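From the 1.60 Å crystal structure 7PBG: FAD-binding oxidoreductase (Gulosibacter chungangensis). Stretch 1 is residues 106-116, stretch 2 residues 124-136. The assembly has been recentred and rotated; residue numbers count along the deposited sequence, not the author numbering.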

ATOM      1  N   HIS A 106      21.089  18.046   0.301  1.00 18.98           N
ATOM      2  CA  HIS A 106      21.511  16.760  -0.290  1.00 19.39           C
ATOM      3  C   HIS A 106      21.867  15.802   0.853  1.00 20.93           C
ATOM      4  O   HIS A 106      23.024  15.759   1.270  1.00 19.90           O
ATOM      5  N   LEU A 107      20.880  15.037   1.295  1.00 20.27           N
ATOM      6  CA  LEU A 107      21.013  14.128   2.437  1.00 19.77           C
ATOM      7  C   LEU A 107      22.022  13.034   2.126  1.00 18.52           C
ATOM      8  O   LEU A 107      22.714  12.625   3.042  1.00 19.30           O
ATOM      9  N   GLY A 108      22.022  12.539   0.885  1.00 19.94           N
ATOM     10  CA  GLY A 108      22.745  11.314   0.559  1.00 19.22           C
ATOM     11  C   GLY A 108      24.254  11.534   0.526  1.00 21.12           C
ATOM     12  O   GLY A 108      24.974  10.538   0.541  1.00 21.64           O
ATOM     13  N   LYS A 109      24.741  12.767   0.446  1.00 20.70           N
ATOM     14  CA  LYS A 109      26.204  13.028   0.382  1.00 24.48           C
ATOM     15  C   LYS A 109      26.853  12.348   1.601  1.00 22.71           C
ATOM     16  O   LYS A 109      27.868  11.629   1.407  1.00 23.17           O
ATOM     17  N   ARG A 110      26.312  12.580   2.818  1.00 19.85           N
ATOM     18  CA  ARG A 110      26.900  12.074   4.081  1.00 19.69           C
ATOM     19  C   ARG A 110      26.020  11.014   4.749  1.00 18.85           C
ATOM     20  O   ARG A 110      26.564  10.189   5.517  1.00 23.21           O
ATOM     21  N   MET A 111      24.706  11.049   4.565  1.00 17.60           N
ATOM     22  CA  MET A 111      23.826  10.077   5.242  1.00 18.53           C
ATOM     23  C   MET A 111      23.626   8.892   4.300  1.00 20.39           C
ATOM     24  O   MET A 111      22.618   8.901   3.546  1.00 19.95           O
ATOM     25  N   ASN A 112      24.594   7.963   4.259  1.00 20.03           N
ATOM     26  CA  ASN A 112      24.712   7.054   3.100  1.00 19.28           C
ATOM     27  C   ASN A 112      24.939   5.606   3.519  1.00 18.84           C
ATOM     28  O   ASN A 112      25.324   4.827   2.638  1.00 18.95           O
ATOM     29  N   ARG A 113      24.583   5.234   4.741  1.00 18.79           N
ATOM     30  CA  ARG A 113      24.807   3.857   5.254  1.00 20.21           C
ATOM     31  C   ARG A 113      23.617   2.937   4.961  1.00 20.01           C
ATOM     32  O   ARG A 113      22.424   3.317   5.133  1.00 17.93           O
ATOM     33  N   VAL A 114      23.962   1.694   4.624  1.00 18.73           N
ATOM     34  CA  VAL A 114      23.057   0.551   4.837  1.00 20.00           C
ATOM     35  C   VAL A 114      23.155   0.174   6.314  1.00 18.87           C
ATOM     36  O   VAL A 114      24.319  -0.116   6.790  1.00 19.66           O
ATOM     37  N   LEU A 115      22.039   0.155   7.025  1.00 20.03           N
ATOM     38  CA  LEU A 115      22.040  -0.047   8.496  1.00 19.87           C
ATOM     39  C   LEU A 115      21.712  -1.478   8.875  1.00 20.39           C
ATOM     40  O   LEU A 115      21.994  -1.853  10.015  1.00 19.28           O
ATOM     41  N   GLU A 116      21.086  -2.231   7.981  1.00 19.27           N
ATOM     42  CA  GLU A 116      20.641  -3.596   8.306  1.00 17.56           C
ATOM     43  C   GLU A 116      20.421  -4.320   6.987  1.00 17.80           C
ATOM     44  O   GLU A 116      19.785  -3.764   6.098  1.00 17.79           O
ATOM     45  N   ALA A 124      16.026  -4.759   4.135  1.00 17.71           N
ATOM     46  CA  ALA A 124      17.200  -3.927   4.395  1.00 19.88           C
ATOM     47  C   ALA A 124      16.694  -2.598   4.928  1.00 18.29           C
ATOM     48  O   ALA A 124      15.496  -2.281   4.775  1.00 19.35           O
ATOM     49  N   VAL A 125      17.573  -1.902   5.585  1.00 16.69           N
ATOM     50  CA  VAL A 125      17.315  -0.535   6.107  1.00 15.84           C
ATOM     51  C   VAL A 125      18.350   0.401   5.507  1.00 16.28           C
ATOM     52  O   VAL A 125      19.598   0.109   5.615  1.00 17.50           O
ATOM     53  N   VAL A 126      17.885   1.480   4.913  1.00 16.23           N
ATOM     54  CA  VAL A 126      18.800   2.373   4.164  1.00 16.82           C
ATOM     55  C   VAL A 126      18.658   3.808   4.647  1.00 16.93           C
ATOM     56  O   VAL A 126      17.552   4.237   5.017  1.00 18.51           O
ATOM     57  N   GLU A 127      19.751   4.508   4.574  1.00 17.07           N
ATOM     58  CA  GLU A 127      19.780   5.986   4.661  1.00 17.34           C
ATOM     59  C   GLU A 127      19.621   6.552   3.254  1.00 18.45           C
ATOM     60  O   GLU A 127      19.718   5.872   2.219  1.00 16.38           O
ATOM     61  N   PRO A 128      19.433   7.872   3.145  1.00 16.56           N
ATOM     62  CA  PRO A 128      19.149   8.467   1.848  1.00 17.61           C
ATOM     63  C   PRO A 128      20.169   8.192   0.733  1.00 17.47           C
ATOM     64  O   PRO A 128      19.801   8.034  -0.396  1.00 19.04           O
ATOM     65  N   GLY A 129      21.465   8.172   1.049  1.00 17.38           N
ATOM     66  CA  GLY A 129      22.502   8.152   0.026  1.00 18.44           C
ATOM     67  C   GLY A 129      22.788   6.764  -0.501  1.00 20.65           C
ATOM     68  O   GLY A 129      23.652   6.644  -1.415  1.00 21.44           O
ATOM     69  N   VAL A 130      22.114   5.734   0.018  1.00 16.50           N
ATOM     70  CA  VAL A 130      22.337   4.365  -0.516  1.00 16.18           C
ATOM     71  C   VAL A 130      21.693   4.256  -1.900  1.00 18.20           C
ATOM     72  O   VAL A 130      20.460   4.450  -2.036  1.00 17.40           O
ATOM     73  N   ASP A 131      22.505   3.953  -2.907  1.00 18.13           N
ATOM     74  CA  ASP A 131      22.046   3.772  -4.296  1.00 18.92           C
ATOM     75  C   ASP A 131      21.906   2.280  -4.541  1.00 18.82           C
ATOM     76  O   ASP A 131      22.278   1.470  -3.684  1.00 19.48           O
ATOM     77  N   TYR A 132      21.344   1.947  -5.693  1.00 17.51           N
ATOM     78  CA  TYR A 132      21.058   0.529  -5.999  1.00 17.42           C
ATOM     79  C   TYR A 132      22.387  -0.197  -6.052  1.00 18.17           C
ATOM     80  O   TYR A 132      22.472  -1.343  -5.596  1.00 19.67           O
ATOM     81  N   LYS A 133      23.408   0.421  -6.633  1.00 19.07           N
ATOM     82  CA  LYS A 133      24.747  -0.239  -6.720  1.00 20.31           C
ATOM     83  C   LYS A 133      25.219  -0.629  -5.313  1.00 18.82           C
ATOM     84  O   LYS A 133      25.590  -1.794  -5.089  1.00 18.51           O
ATOM     85  N   THR A 134      25.190   0.321  -4.373  1.00 17.36           N
ATOM     86  CA  THR A 134      25.685   0.114  -3.003  1.00 19.03           C
ATOM     87  C   THR A 134      24.888  -0.972  -2.277  1.00 18.37           C
ATOM     88  O   THR A 134      25.501  -1.822  -1.613  1.00 20.41           O
ATOM     89  N   LEU A 135      23.542  -0.954  -2.388  1.00 18.15           N
ATOM     90  CA  LEU A 135      22.738  -1.921  -1.643  1.00 17.74           C
ATOM     91  C   LEU A 135      22.993  -3.291  -2.252  1.00 18.84           C
ATOM     92  O   LEU A 135      23.156  -4.212  -1.477  1.00 19.40           O
ATOM     93  N   TYR A 136      23.154  -3.372  -3.574  1.00 19.07           N
ATOM     94  CA  TYR A 136      23.432  -4.651  -4.246  1.00 19.62           C
ATOM     95  C   TYR A 136      24.738  -5.200  -3.688  1.00 18.93           C
ATOM     96  O   TYR A 136      24.794  -6.403  -3.299  1.00 20.39           O
TER

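The most unusual feature is a glycine-on-glycine contact: Gly 108 CA lies 3.2 Å from Gly 129 CA. Neither position has room for a side chain. An ideal CB on Gly 129 would fall 2.1 Å from Gly 108 O. An ideal CB on Gly 108 would fall 2.7 Å from Gly 129 CA. Nearby, Gly 129 N donates a 2.8 Å hydrogen bond to Met 111 O.

Pro 128 points toward stretch 1. Its CB meets Leu 107 CB at 3.7 Å, and its CD meets Met 111 CB at 4.0 Å. Leu 107 has chi1 between wells, at -91°. Met 111 is m, t, p.

Glu 127 also points toward stretch 1 and has the largest area covered by it. With chi1 m and chi2 t, its carboxylate reaches the loop backbone. Arg 113 N donates to Glu 127 OE1 at 3.0 Å. Water 1 donates to the same Glu 127 OE1 at 2.6 Å, and makes a weak 3.5 Å bond to Arg 110 O. The backbone returns the link, as Glu 127 N donates to Arg 113 O at 3.0 Å. The CA-to-CB bond of Arg 113 points sideways, and the end of its side chain leads away.

The antiparallel strands are joined by Leu 115 N to Val 125 O (2.8 Å) and Val 125 N to Glu 116 O (2.9 Å). A beta bulge shifts the register between Val 114 and Glu 116.

Val 114 (t) shares a sheet face with Val 126. Its CG2 packs 3.7 Å from Val 130 CG1 and 4.0 Å from Leu 135 CD1. Glu 116 (t, t) and Val 125 (t) share the other face. Leu 115 (m, t) points toward stretch 2: its CB lies 4.1 Å from Val 125 CG1.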

ATOM      1  CB  HIS A 106      22.617  17.001  -1.295  1.00 19.69           C
ATOM      2  CG  HIS A 106      23.087  15.755  -1.939  1.00 19.06           C
ATOM      3  ND1 HIS A 106      24.283  15.677  -2.556  1.00 21.23           N
ATOM      4  CD2 HIS A 106      22.548  14.530  -1.961  1.00 19.15           C
ATOM      5  CE1 HIS A 106      24.467  14.435  -2.985  1.00 21.82           C
ATOM      6  NE2 HIS A 106      23.410  13.719  -2.647  1.00 21.16           N
ATOM      7  CB  LEU A 107      19.653  13.546   2.829  1.00 21.13           C
ATOM      8  CG  LEU A 107      18.912  14.381   3.876  1.00 26.70           C
ATOM      9  CD1 LEU A 107      18.312  15.619   3.277  1.00 30.53           C
ATOM     10  CD2 LEU A 107      17.880  13.548   4.612  1.00 25.66           C
ATOM     11  CB  LYS A 109      26.456  14.543   0.324  1.00 24.89           C
ATOM     12  CG  LYS A 109      27.922  14.979   0.378  1.00 31.65           C
ATOM     13  CD  LYS A 109      28.538  15.456  -0.889  1.00 36.54           C
ATOM     14  CE  LYS A 109      30.057  15.487  -0.820  1.00 37.07           C
ATOM     15  NZ  LYS A 109      30.555  16.809  -0.381  1.00 38.44           N
ATOM     16  CB  ARG A 110      27.119  13.245   5.030  1.00 20.51           C
ATOM     17  CG  ARG A 110      28.080  14.254   4.433  1.00 21.65           C
ATOM     18  CD  ARG A 110      28.192  15.468   5.298  1.00 22.10           C
ATOM     19  NE  ARG A 110      28.717  15.125   6.611  1.00 23.47           N
ATOM     20  CZ  ARG A 110      28.519  15.830   7.725  1.00 23.31           C
ATOM     21  NH1 ARG A 110      27.820  16.946   7.687  1.00 24.11           N
ATOM     22  NH2 ARG A 110      29.106  15.461   8.852  1.00 27.42           N
ATOM     23  CB  MET A 111      22.507  10.754   5.599  1.00 20.56           C
ATOM     24  CG  MET A 111      22.729  11.907   6.577  1.00 18.56           C
ATOM     25  SD  MET A 111      21.218  12.859   6.922  1.00 22.44           S
ATOM     26  CE  MET A 111      20.315  11.659   7.895  1.00 21.42           C
ATOM     27  CB  ASN A 112      25.745   7.563   2.109  1.00 20.63           C
ATOM     28  CG  ASN A 112      27.137   7.564   2.720  1.00 24.47           C
ATOM     29  OD1 ASN A 112      27.318   7.138   3.870  1.00 23.76           O
ATOM     30  ND2 ASN A 112      28.118   8.014   1.952  1.00 29.86           N
ATOM     31  CB  ARG A 113      25.158   3.887   6.750  1.00 21.97           C
ATOM     32  CG  ARG A 113      26.507   4.550   7.027  1.00 20.83           C
ATOM     33  CD  ARG A 113      27.444   3.761   7.899  1.00 20.88           C
ATOM     34  NE  ARG A 113      26.960   3.546   9.257  1.00 20.29           N
ATOM     35  CZ  ARG A 113      26.923   4.460  10.248  1.00 20.25           C
ATOM     36  NH1 ARG A 113      27.393   5.680  10.055  1.00 21.53           N
ATOM     37  NH2 ARG A 113      26.487   4.126  11.457  1.00 22.72           N
ATOM     38  CB  VAL A 114      23.457  -0.617   3.927  1.00 19.80           C
ATOM     39  CG1 VAL A 114      22.632  -1.840   4.240  1.00 20.69           C
ATOM     40  CG2 VAL A 114      23.414  -0.214   2.460  1.00 20.41           C
ATOM     41  CB  LEU A 115      21.083   0.937   9.147  1.00 19.39           C
ATOM     42  CG  LEU A 115      21.503   2.376   8.928  1.00 19.98           C
ATOM     43  CD1 LEU A 115      20.480   3.287   9.480  1.00 21.13           C
ATOM     44  CD2 LEU A 115      22.852   2.684   9.562  1.00 22.05           C
ATOM     45  CB  GLU A 116      19.392  -3.599   9.175  1.00 18.31           C
ATOM     46  CG  GLU A 116      18.953  -5.001   9.591  1.00 20.16           C
ATOM     47  CD  GLU A 116      17.848  -5.067  10.630  1.00 22.71           C
ATOM     48  OE1 GLU A 116      17.294  -4.018  10.935  1.00 23.72           O
ATOM     49  OE2 GLU A 116      17.576  -6.194  11.147  1.00 23.27           O
ATOM     50  CB  ALA A 124      18.016  -3.755   3.137  1.00 20.23           C
ATOM     51  CB  VAL A 125      17.300  -0.475   7.643  1.00 17.32           C
ATOM     52  CG1 VAL A 125      17.068   0.948   8.162  1.00 19.40           C
ATOM     53  CG2 VAL A 125      16.301  -1.465   8.208  1.00 18.61           C
ATOM     54  CB  VAL A 126      18.588   2.269   2.641  1.00 16.92           C
ATOM     55  CG1 VAL A 126      18.891   0.862   2.172  1.00 18.44           C
ATOM     56  CG2 VAL A 126      17.190   2.674   2.222  1.00 16.52           C
ATOM     57  CB  GLU A 127      21.086   6.417   5.356  1.00 18.46           C
ATOM     58  CG  GLU A 127      21.134   5.950   6.799  1.00 19.40           C
ATOM     59  CD  GLU A 127      22.274   6.522   7.605  1.00 20.26           C
ATOM     60  OE1 GLU A 127      23.368   6.655   7.028  1.00 20.77           O
ATOM     61  OE2 GLU A 127      22.022   6.965   8.776  1.00 22.97           O
ATOM     62  CB  PRO A 128      19.056   9.964   2.169  1.00 17.26           C
ATOM     63  CG  PRO A 128      18.626   9.999   3.602  1.00 18.44           C
ATOM     64  CD  PRO A 128      19.299   8.816   4.275  1.00 16.64           C
ATOM     65  CB  VAL A 130      21.766   3.262   0.380  1.00 16.93           C
ATOM     66  CG1 VAL A 130      22.020   1.891  -0.228  1.00 18.09           C
ATOM     67  CG2 VAL A 130      22.310   3.326   1.811  1.00 19.49           C
ATOM     68  CB  ASP A 131      22.902   4.480  -5.349  1.00 20.12           C
ATOM     69  CG  ASP A 131      24.368   4.128  -5.370  1.00 21.27           C
ATOM     70  OD1 ASP A 131      24.745   3.096  -4.774  1.00 23.10           O
ATOM     71  OD2 ASP A 131      25.112   4.854  -6.045  1.00 22.79           O
ATOM     72  CB  TYR A 132      20.299   0.425  -7.308  1.00 18.53           C
ATOM     73  CG  TYR A 132      18.889   0.937  -7.217  1.00 17.88           C
ATOM     74  CD1 TYR A 132      17.993   0.443  -6.284  1.00 18.59           C
ATOM     75  CD2 TYR A 132      18.515   2.033  -7.961  1.00 19.66           C
ATOM     76  CE1 TYR A 132      16.677   0.891  -6.284  1.00 17.92           C
ATOM     77  CE2 TYR A 132      17.229   2.542  -7.903  1.00 19.91           C
ATOM     78  CZ  TYR A 132      16.326   2.014  -7.003  1.00 20.19           C
ATOM     79  OH  TYR A 132      15.021   2.472  -6.914  1.00 20.03           O
ATOM     80  CB  LYS A 133      25.770   0.665  -7.405  1.00 20.08           C
ATOM     81  CG  LYS A 133      27.194   0.126  -7.445  1.00 26.19           C
ATOM     82  CD  LYS A 133      28.083   0.967  -8.363  1.00 31.30           C
ATOM     83  CE  LYS A 133      29.537   0.547  -8.357  1.00 38.91           C
ATOM     84  NZ  LYS A 133      30.261   1.220  -7.255  1.00 47.50           N
ATOM     85  CB  THR A 134      25.663   1.432  -2.233  1.00 21.51           C
ATOM     86  OG1 THR A 134      26.566   2.247  -2.969  1.00 23.09           O
ATOM     87  CG2 THR A 134      26.118   1.246  -0.801  1.00 23.53           C
ATOM     88  CB  LEU A 135      21.256  -1.544  -1.710  1.00 19.70           C
ATOM     89  CG  LEU A 135      20.353  -2.479  -0.915  1.00 19.14           C
ATOM     90  CD1 LEU A 135      20.691  -2.463   0.559  1.00 19.91           C
ATOM     91  CD2 LEU A 135      18.870  -2.127  -1.139  1.00 16.74           C
ATOM     92  CB  TYR A 136      23.491  -4.460  -5.744  1.00 19.10           C
ATOM     93  CG  TYR A 136      24.035  -5.661  -6.446  1.00 20.88           C
ATOM     94  CD1 TYR A 136      23.259  -6.788  -6.536  1.00 21.14           C
ATOM     95  CD2 TYR A 136      25.329  -5.671  -6.923  1.00 22.22           C
ATOM     96  CE1 TYR A 136      23.731  -7.904  -7.188  1.00 24.54           C
ATOM     97  CE2 TYR A 136      25.836  -6.803  -7.530  1.00 24.22           C
ATOM     98  CZ  TYR A 136      25.041  -7.925  -7.637  1.00 27.55           C
ATOM     99  OH  TYR A 136      25.526  -9.055  -8.249  1.00 29.86           O
TER
HETATM  100  O   HOH W   1      25.078   8.311   8.067  1.00 24.96           O